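Local structure of Hsp70/Hsp90 co-chaperone CNS1 (Saccharomyces cerevisiae, 6HFM) at residues 42-54 / 61-73. The protein acts as a co-chaperone of Hsp90 and Hsp70, stimulating the ATPase of the Hsp70 SSA1 but not that of Hsp90. Residues are numbered along the deposited sequence; the frame is centred on the assembly and turned at random.
Sequences DFESQLIYPALIM and FDFVGEVSELTTV
Glu69 closes one end of this hairpin by gripping both the backbone N and the backbone O of Leu47, one with its side chain and one with its own N-H: the carboxylate oxygen Glu69 OE2 takes the hydrogen of Leu47 N at 3.0 Å, and Glu69 N gives its own to Leu47 O at 2.9 Å. The side-chain bond is nearly straight at hydrogen (174°) but meets the carboxylate from above its plane. Glu69 CG sits between backbone N and carbonyl carbon (chi1 69°), folding the extended chain back over Leu47; glutamate has the length to bring OE2 to Leu47 N and the charge for a salt bridge from OE1 to Arg16, and a water links OE1 to Tyr49 OH. The Tyr49 ring stands almost perpendicular to the carboxylate, with Tyr49 OH 3.2 Å from Glu69 CB.

Beside this, Ser68 OG donates to Gln46 OE1 (2.7 Å) while accepting from Leu70 N in an ST turn, a double role suited to a small hydroxyl. A leucine in place of Gln46 would probably leave the Ser68 hydroxyl without this acceptor and the turn less firmly tied to segment 42-54.

Farther along, Ala51 pairs with Val64 and Ile53 with Asp62. Small Ala51 lets Val67 CG2 approach its CB at 3.8 Å, and Ile53 CD1 reaches Val64 CG2 at 3.5 Å. On the opposite face of the sheet, Leu52 CD2 lies at the edge of the Phe63 ring, while Met54, bent at chi2 and chi3, runs alongside Phe61 in an oblique Met-aromatic contact. Proline, with no N-H to donate, suits the step where the register slips, and Pro50 CB lies 3.9 Å from Phe63 CE1. Strand 139-145 pairs with the other edge of strand 47-54, making this antiparallel hairpin, with its beta bulge between Tyr49 and Ala51, part of the mixed sheet of the Cns1/TTC4 wheel domain.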
ATOM      1  N   ASP A  42     -16.375 -17.216  -3.904  1.00 24.73           N
ATOM      2  CA  ASP A  42     -15.583 -17.489  -5.105  1.00 24.08           C
ATOM      3  C   ASP A  42     -14.163 -16.962  -4.910  1.00 21.76           C
ATOM      4  O   ASP A  42     -13.933 -15.758  -4.989  1.00 21.19           O
ATOM      5  CB  ASP A  42     -16.239 -16.834  -6.324  1.00 24.70           C
ATOM      6  CG  ASP A  42     -15.471 -17.064  -7.622  1.00 25.96           C
ATOM      7  OD1 ASP A  42     -14.479 -17.826  -7.637  1.00 25.19           O
ATOM      8  OD2 ASP A  42     -15.876 -16.473  -8.647  1.00 28.51           O
ATOM      9  N   PHE A  43     -13.211 -17.870  -4.684  1.00 21.21           N
ATOM     10  CA  PHE A  43     -11.809 -17.477  -4.447  1.00 20.97           C
ATOM     11  C   PHE A  43     -11.155 -16.701  -5.613  1.00 21.63           C
ATOM     12  O   PHE A  43     -10.190 -15.967  -5.385  1.00 21.39           O
ATOM     13  CB  PHE A  43     -10.940 -18.698  -4.085  1.00 21.04           C
ATOM     14  CG  PHE A  43     -10.462 -19.490  -5.282  1.00 21.29           C
ATOM     15  CD1 PHE A  43      -9.282 -19.142  -5.938  1.00 21.33           C
ATOM     16  CD2 PHE A  43     -11.182 -20.586  -5.750  1.00 21.75           C
ATOM     17  CE1 PHE A  43      -8.841 -19.854  -7.046  1.00 21.61           C
ATOM     18  CE2 PHE A  43     -10.742 -21.302  -6.854  1.00 20.34           C
ATOM     19  CZ  PHE A  43      -9.574 -20.940  -7.502  1.00 21.93           C
ATOM     20  N   GLU A  44     -11.648 -16.910  -6.840  1.00 22.33           N
ATOM     21  CA  GLU A  44     -11.149 -16.258  -8.065  1.00 24.89           C
ATOM     22  C   GLU A  44     -11.601 -14.827  -8.249  1.00 22.33           C
ATOM     23  O   GLU A  44     -11.032 -14.112  -9.075  1.00 23.72           O
ATOM     24  CB  GLU A  44     -11.665 -16.966  -9.327  1.00 30.93           C
ATOM     25  CG  GLU A  44     -11.032 -18.279  -9.698  1.00 35.71           C
ATOM     26  CD  GLU A  44     -11.293 -18.604 -11.161  1.00 37.04           C
ATOM     27  OE1 GLU A  44     -12.408 -18.307 -11.673  1.00 35.35           O
ATOM     28  OE2 GLU A  44     -10.374 -19.128 -11.806  1.00 38.20           O
ATOM     29  N   SER A  45     -12.668 -14.429  -7.556  1.00 19.99           N
ATOM     30  CA  SER A  45     -13.177 -13.066  -7.682  1.00 20.38           C
ATOM     31  C   SER A  45     -12.150 -12.091  -7.120  1.00 20.79           C
ATOM     32  O   SER A  45     -11.191 -12.493  -6.450  1.00 19.88           O
ATOM     33  CB  SER A  45     -14.542 -12.912  -7.001  1.00 19.83           C
ATOM     34  OG  SER A  45     -14.477 -13.034  -5.596  1.00 20.06           O
ATOM     35  N   GLN A  46     -12.334 -10.810  -7.415  1.00 21.20           N
ATOM     36  CA  GLN A  46     -11.340  -9.805  -7.047  1.00 21.20           C
ATOM     37  C   GLN A  46     -11.301  -9.591  -5.538  1.00 18.66           C
ATOM     38  O   GLN A  46     -12.324  -9.313  -4.918  1.00 18.58           O
ATOM     39  CB  GLN A  46     -11.609  -8.478  -7.757  1.00 23.45           C
ATOM     40  CG  GLN A  46     -11.471  -8.568  -9.266  1.00 26.47           C
ATOM     41  CD  GLN A  46     -11.930  -7.313  -9.982  1.00 29.49           C
ATOM     42  OE1 GLN A  46     -11.642  -6.191  -9.553  1.00 27.19           O
ATOM     43  NE2 GLN A  46     -12.641  -7.496 -11.094  1.00 32.07           N
ATOM     44  N   LEU A  47     -10.117  -9.768  -4.961  1.00 17.01           N
ATOM     45  CA  LEU A  47      -9.840  -9.368  -3.586  1.00 16.71           C
ATOM     46  C   LEU A  47      -9.767  -7.844  -3.515  1.00 16.94           C
ATOM     47  O   LEU A  47      -9.090  -7.209  -4.324  1.00 18.41           O
ATOM     48  CB  LEU A  47      -8.533  -9.992  -3.106  1.00 16.62           C
ATOM     49  CG  LEU A  47      -8.143  -9.781  -1.642  1.00 17.25           C
ATOM     50  CD1 LEU A  47      -9.174 -10.353  -0.681  1.00 18.41           C
ATOM     51  CD2 LEU A  47      -6.772 -10.383  -1.366  1.00 17.41           C
ATOM     52  N   ILE A  48     -10.473  -7.273  -2.541  1.00 16.41           N
ATOM     53  CA  ILE A  48     -10.590  -5.823  -2.377  1.00 16.76           C
ATOM     54  C   ILE A  48     -10.086  -5.469  -0.975  1.00 17.07           C
ATOM     55  O   ILE A  48     -10.575  -6.027   0.012  1.00 19.15           O
ATOM     56  CB  ILE A  48     -12.053  -5.371  -2.541  1.00 17.85           C
ATOM     57  CG1 ILE A  48     -12.561  -5.699  -3.951  1.00 20.05           C
ATOM     58  CG2 ILE A  48     -12.194  -3.875  -2.297  1.00 18.28           C
ATOM     59  CD1 ILE A  48     -14.069  -5.704  -4.086  1.00 22.84           C
ATOM     60  N   TYR A  49      -9.124  -4.547  -0.895  1.00 17.51           N
ATOM     61  CA  TYR A  49      -8.568  -4.100   0.393  1.00 16.60           C
ATOM     62  C   TYR A  49      -8.446  -2.575   0.439  1.00 17.13           C
ATOM     63  O   TYR A  49      -8.389  -1.932  -0.609  1.00 17.50           O
ATOM     64  CB  TYR A  49      -7.211  -4.759   0.711  1.00 17.70           C
ATOM     65  CG  TYR A  49      -6.391  -5.277  -0.463  1.00 17.40           C
ATOM     66  CD1 TYR A  49      -5.989  -4.433  -1.490  1.00 17.88           C
ATOM     67  CD2 TYR A  49      -5.979  -6.619  -0.517  1.00 18.18           C
ATOM     68  CE1 TYR A  49      -5.238  -4.904  -2.559  1.00 18.01           C
ATOM     69  CE2 TYR A  49      -5.219  -7.094  -1.576  1.00 18.56           C
ATOM     70  CZ  TYR A  49      -4.851  -6.235  -2.595  1.00 18.47           C
ATOM     71  OH  TYR A  49      -4.090  -6.699  -3.645  1.00 20.32           O
ATOM     72  N   PRO A  50      -8.398  -1.993   1.653  1.00 17.08           N
ATOM     73  CA  PRO A  50      -8.163  -0.560   1.752  1.00 16.94           C
ATOM     74  C   PRO A  50      -6.710  -0.211   1.436  1.00 16.41           C
ATOM     75  O   PRO A  50      -5.845  -1.094   1.402  1.00 16.70           O
ATOM     76  CB  PRO A  50      -8.484  -0.246   3.227  1.00 18.36           C
ATOM     77  CG  PRO A  50      -8.954  -1.524   3.844  1.00 19.01           C
ATOM     78  CD  PRO A  50      -8.406  -2.613   2.984  1.00 18.49           C
ATOM     79  N   ALA A  51      -6.454   1.078   1.226  1.00 16.40           N
ATOM     80  CA  ALA A  51      -5.100   1.589   1.005  1.00 17.13           C
ATOM     81  C   ALA A  51      -4.833   2.868   1.785  1.00 16.86           C
ATOM     82  O   ALA A  51      -5.660   3.791   1.794  1.00 18.31           O
ATOM     83  CB  ALA A  51      -4.857   1.833  -0.475  1.00 18.06           C
ATOM     84  N   LEU A  52      -3.672   2.905   2.445  1.00 17.25           N
ATOM     85  CA  LEU A  52      -3.101   4.126   2.995  1.00 18.51           C
ATOM     86  C   LEU A  52      -2.045   4.617   2.014  1.00 18.63           C
ATOM     87  O   LEU A  52      -1.129   3.869   1.659  1.00 19.58           O
ATOM     88  CB  LEU A  52      -2.465   3.859   4.362  1.00 20.19           C
ATOM     89  CG  LEU A  52      -3.431   3.537   5.498  1.00 23.61           C
ATOM     90  CD1 LEU A  52      -2.674   3.035   6.719  1.00 25.17           C
ATOM     91  CD2 LEU A  52      -4.266   4.754   5.870  1.00 26.92           C
ATOM     92  N   ILE A  53      -2.178   5.868   1.567  1.00 18.97           N
ATOM     93  CA  ILE A  53      -1.241   6.459   0.612  1.00 19.76           C
ATOM     94  C   ILE A  53      -0.524   7.591   1.336  1.00 19.56           C
ATOM     95  O   ILE A  53      -1.126   8.614   1.642  1.00 21.04           O
ATOM     96  CB  ILE A  53      -1.948   6.954  -0.676  1.00 21.81           C
ATOM     97  CG1 ILE A  53      -2.730   5.798  -1.333  1.00 24.27           C
ATOM     98  CG2 ILE A  53      -0.941   7.520  -1.670  1.00 21.62           C
ATOM     99  CD1 ILE A  53      -4.208   5.817  -1.034  1.00 27.42           C
ATOM    100  N   MET A  54       0.760   7.382   1.617  1.00 18.75           N
ATOM    101  CA  MET A  54       1.565   8.309   2.409  1.00 20.09           C
ATOM    102  C   MET A  54       2.337   9.248   1.487  1.00 19.36           C
ATOM    103  O   MET A  54       2.903   8.811   0.485  1.00 18.90           O
ATOM    104  CB  MET A  54       2.571   7.545   3.281  1.00 21.77           C
ATOM    105  CG  MET A  54       2.014   6.348   4.044  1.00 24.72           C
ATOM    106  SD  MET A  54       0.592   6.736   5.079  1.00 27.80           S
ATOM    107  CE  MET A  54       1.325   7.860   6.264  1.00 31.59           C
ATOM    108  N   PHE A  61      -1.361  12.291   4.096  1.00 24.36           N
ATOM    109  CA  PHE A  61      -1.722  10.975   3.577  1.00 23.51           C
ATOM    110  C   PHE A  61      -3.176  10.941   3.121  1.00 23.67           C
ATOM    111  O   PHE A  61      -3.992  11.765   3.548  1.00 24.46           O
ATOM    112  CB  PHE A  61      -1.409   9.851   4.594  1.00 24.94           C
ATOM    113  CG  PHE A  61      -2.374   9.754   5.749  1.00 24.96           C
ATOM    114  CD1 PHE A  61      -3.336   8.744   5.789  1.00 26.14           C
ATOM    115  CD2 PHE A  61      -2.294  10.639   6.820  1.00 27.17           C
ATOM    116  CE1 PHE A  61      -4.217   8.636   6.861  1.00 27.71           C
ATOM    117  CE2 PHE A  61      -3.172  10.536   7.895  1.00 28.48           C
ATOM    118  CZ  PHE A  61      -4.133   9.534   7.916  1.00 29.01           C
ATOM    119  N   ASP A  62      -3.471   9.999   2.228  1.00 22.27           N
ATOM    120  CA  ASP A  62      -4.830   9.733   1.768  1.00 22.42           C
ATOM    121  C   ASP A  62      -5.253   8.348   2.231  1.00 21.46           C
ATOM    122  O   ASP A  62      -4.414   7.480   2.492  1.00 20.82           O
ATOM    123  CB  ASP A  62      -4.915   9.762   0.238  1.00 24.47           C
ATOM    124  CG  ASP A  62      -4.710  11.139  -0.359  1.00 26.57           C
ATOM    125  OD1 ASP A  62      -4.891  12.161   0.329  1.00 31.78           O
ATOM    126  OD2 ASP A  62      -4.370  11.192  -1.560  1.00 29.46           O
ATOM    127  N   PHE A  63      -6.564   8.157   2.319  1.00 20.96           N
ATOM    128  CA  PHE A  63      -7.164   6.864   2.607  1.00 21.31           C
ATOM    129  C   PHE A  63      -8.173   6.530   1.512  1.00 21.85           C
ATOM    130  O   PHE A  63      -9.058   7.333   1.216  1.00 23.76           O
ATOM    131  CB  PHE A  63      -7.858   6.890   3.966  1.00 22.99           C
ATOM    132  CG  PHE A  63      -8.604   5.625   4.289  1.00 24.82           C
ATOM    133  CD1 PHE A  63      -7.913   4.459   4.574  1.00 25.91           C
ATOM    134  CD2 PHE A  63     -10.001   5.596   4.291  1.00 26.51           C
ATOM    135  CE1 PHE A  63      -8.592   3.285   4.866  1.00 27.18           C
ATOM    136  CE2 PHE A  63     -10.683   4.426   4.589  1.00 27.50           C
ATOM    137  CZ  PHE A  63      -9.976   3.269   4.874  1.00 26.62           C
ATOM    138  N   VAL A  64      -8.028   5.348   0.917  1.00 20.49           N
ATOM    139  CA  VAL A  64      -8.959   4.849  -0.091  1.00 21.14           C
ATOM    140  C   VAL A  64      -9.553   3.563   0.472  1.00 20.51           C
ATOM    141  O   VAL A  64      -8.829   2.600   0.710  1.00 21.84           O
ATOM    142  CB  VAL A  64      -8.243   4.604  -1.437  1.00 22.57           C
ATOM    143  CG1 VAL A  64      -9.203   4.054  -2.484  1.00 22.63           C
ATOM    144  CG2 VAL A  64      -7.618   5.900  -1.941  1.00 23.28           C
ATOM    145  N   GLY A  65     -10.867   3.558   0.695  1.00 21.05           N
ATOM    146  CA  GLY A  65     -11.530   2.453   1.380  1.00 21.65           C
ATOM    147  C   GLY A  65     -11.493   1.119   0.663  1.00 21.17           C
ATOM    148  O   GLY A  65     -11.429   0.075   1.322  1.00 22.25           O
ATOM    149  N   GLU A  66     -11.546   1.154  -0.672  1.00 22.32           N
ATOM    150  CA  GLU A  66     -11.577  -0.053  -1.511  1.00 22.99           C
ATOM    151  C   GLU A  66     -10.674   0.085  -2.736  1.00 22.53           C
ATOM    152  O   GLU A  66     -10.868   0.978  -3.568  1.00 25.47           O
ATOM    153  CB  GLU A  66     -13.005  -0.335  -1.980  1.00 24.77           C
ATOM    154  CG  GLU A  66     -13.959  -0.703  -0.859  1.00 27.98           C
ATOM    155  CD  GLU A  66     -15.337  -1.104  -1.353  1.00 33.99           C
ATOM    156  OE1 GLU A  66     -15.670  -0.844  -2.531  1.00 39.84           O
ATOM    157  OE2 GLU A  66     -16.087  -1.701  -0.553  1.00 38.37           O
ATOM    158  N   VAL A  67      -9.684  -0.803  -2.827  1.00 20.74           N
ATOM    159  CA  VAL A  67      -8.814  -0.932  -3.992  1.00 19.55           C
ATOM    160  C   VAL A  67      -8.806  -2.399  -4.398  1.00 19.44           C
ATOM    161  O   VAL A  67      -8.481  -3.260  -3.585  1.00 19.93           O
ATOM    162  CB  VAL A  67      -7.366  -0.494  -3.663  1.00 19.73           C
ATOM    163  CG1 VAL A  67      -6.441  -0.699  -4.860  1.00 20.11           C
ATOM    164  CG2 VAL A  67      -7.338   0.964  -3.215  1.00 19.53           C
ATOM    165  N   SER A  68      -9.157  -2.682  -5.653  1.00 18.77           N
ATOM    166  CA  SER A  68      -9.079  -4.047  -6.174  1.00 18.45           C
ATOM    167  C   SER A  68      -7.632  -4.466  -6.391  1.00 18.06           C
ATOM    168  O   SER A  68      -6.816  -3.671  -6.852  1.00 18.77           O
ATOM    169  CB  SER A  68      -9.814  -4.168  -7.512  1.00 20.02           C
ATOM    170  OG  SER A  68      -9.506  -5.406  -8.134  1.00 22.10           O
ATOM    171  N   GLU A  69      -7.341  -5.739  -6.114  1.00 18.98           N
ATOM    172  CA  GLU A  69      -6.026  -6.331  -6.403  1.00 19.09           C
ATOM    173  C   GLU A  69      -5.606  -6.251  -7.882  1.00 19.32           C
ATOM    174  O   GLU A  69      -4.423  -6.310  -8.185  1.00 20.49           O
ATOM    175  CB  GLU A  69      -5.993  -7.798  -5.962  1.00 19.28           C
ATOM    176  CG  GLU A  69      -6.871  -8.718  -6.798  1.00 19.50           C
ATOM    177  CD  GLU A  69      -6.899 -10.142  -6.301  1.00 20.32           C
ATOM    178  OE1 GLU A  69      -5.958 -10.570  -5.598  1.00 21.22           O
ATOM    179  OE2 GLU A  69      -7.890 -10.844  -6.608  1.00 19.49           O
ATOM    180  N   LEU A  70      -6.575  -6.161  -8.796  1.00 20.30           N
ATOM    181  CA  LEU A  70      -6.274  -6.020 -10.227  1.00 21.80           C
ATOM    182  C   LEU A  70      -5.920  -4.592 -10.658  1.00 21.58           C
ATOM    183  O   LEU A  70      -5.540  -4.373 -11.813  1.00 24.37           O
ATOM    184  CB  LEU A  70      -7.440  -6.547 -11.070  1.00 23.91           C
ATOM    185  CG  LEU A  70      -7.815  -8.019 -10.871  1.00 27.26           C
ATOM    186  CD1 LEU A  70      -8.940  -8.373 -11.828  1.00 29.86           C
ATOM    187  CD2 LEU A  70      -6.632  -8.952 -11.086  1.00 29.29           C
ATOM    188  N   THR A  71      -6.054  -3.627  -9.748  1.00 20.57           N
ATOM    189  CA  THR A  71      -5.607  -2.251  -9.985  1.00 22.15           C
ATOM    190  C   THR A  71      -4.080  -2.214 -10.126  1.00 21.82           C
ATOM    191  O   THR A  71      -3.369  -2.866  -9.350  1.00 20.80           O
ATOM    192  CB  THR A  71      -6.013  -1.332  -8.813  1.00 23.26           C
ATOM    193  OG1 THR A  71      -7.406  -1.488  -8.526  1.00 25.51           O
ATOM    194  CG2 THR A  71      -5.749   0.133  -9.134  1.00 23.26           C
ATOM    195  N   THR A  72      -3.576  -1.463 -11.107  1.00 22.14           N
ATOM    196  CA  THR A  72      -2.132  -1.251 -11.228  1.00 22.31           C
ATOM    197  C   THR A  72      -1.675  -0.098 -10.343  1.00 21.56           C
ATOM    198  O   THR A  72      -2.468   0.752  -9.942  1.00 21.33           O
ATOM    199  CB  THR A  72      -1.673  -0.957 -12.671  1.00 23.36           C
ATOM    200  OG1 THR A  72      -2.256   0.270 -13.128  1.00 24.99           O
ATOM    201  CG2 THR A  72      -2.046  -2.114 -13.602  1.00 24.51           C
ATOM    202  N   VAL A  73      -0.377  -0.079 -10.067  1.00 20.08           N
ATOM    203  CA  VAL A  73       0.229   1.009  -9.301  1.00 20.42           C
ATOM    204  C   VAL A  73      -0.058   2.348 -10.004  1.00 21.94           C
ATOM    205  O   VAL A  73      -0.501   3.307  -9.359  1.00 21.24           O
ATOM    206  CB  VAL A  73       1.744   0.770  -9.105  1.00 21.06           C
ATOM    207  CG1 VAL A  73       2.435   2.012  -8.546  1.00 21.87           C
ATOM    208  CG2 VAL A  73       1.978  -0.438  -8.202  1.00 21.37           C
TER
HETATM  209  O   HOH W   1      -9.039 -11.683  -8.993  1.00 38.72           O
HETATM  210  O   HOH W   2      -3.879  -9.654  -3.916  1.00 20.77           O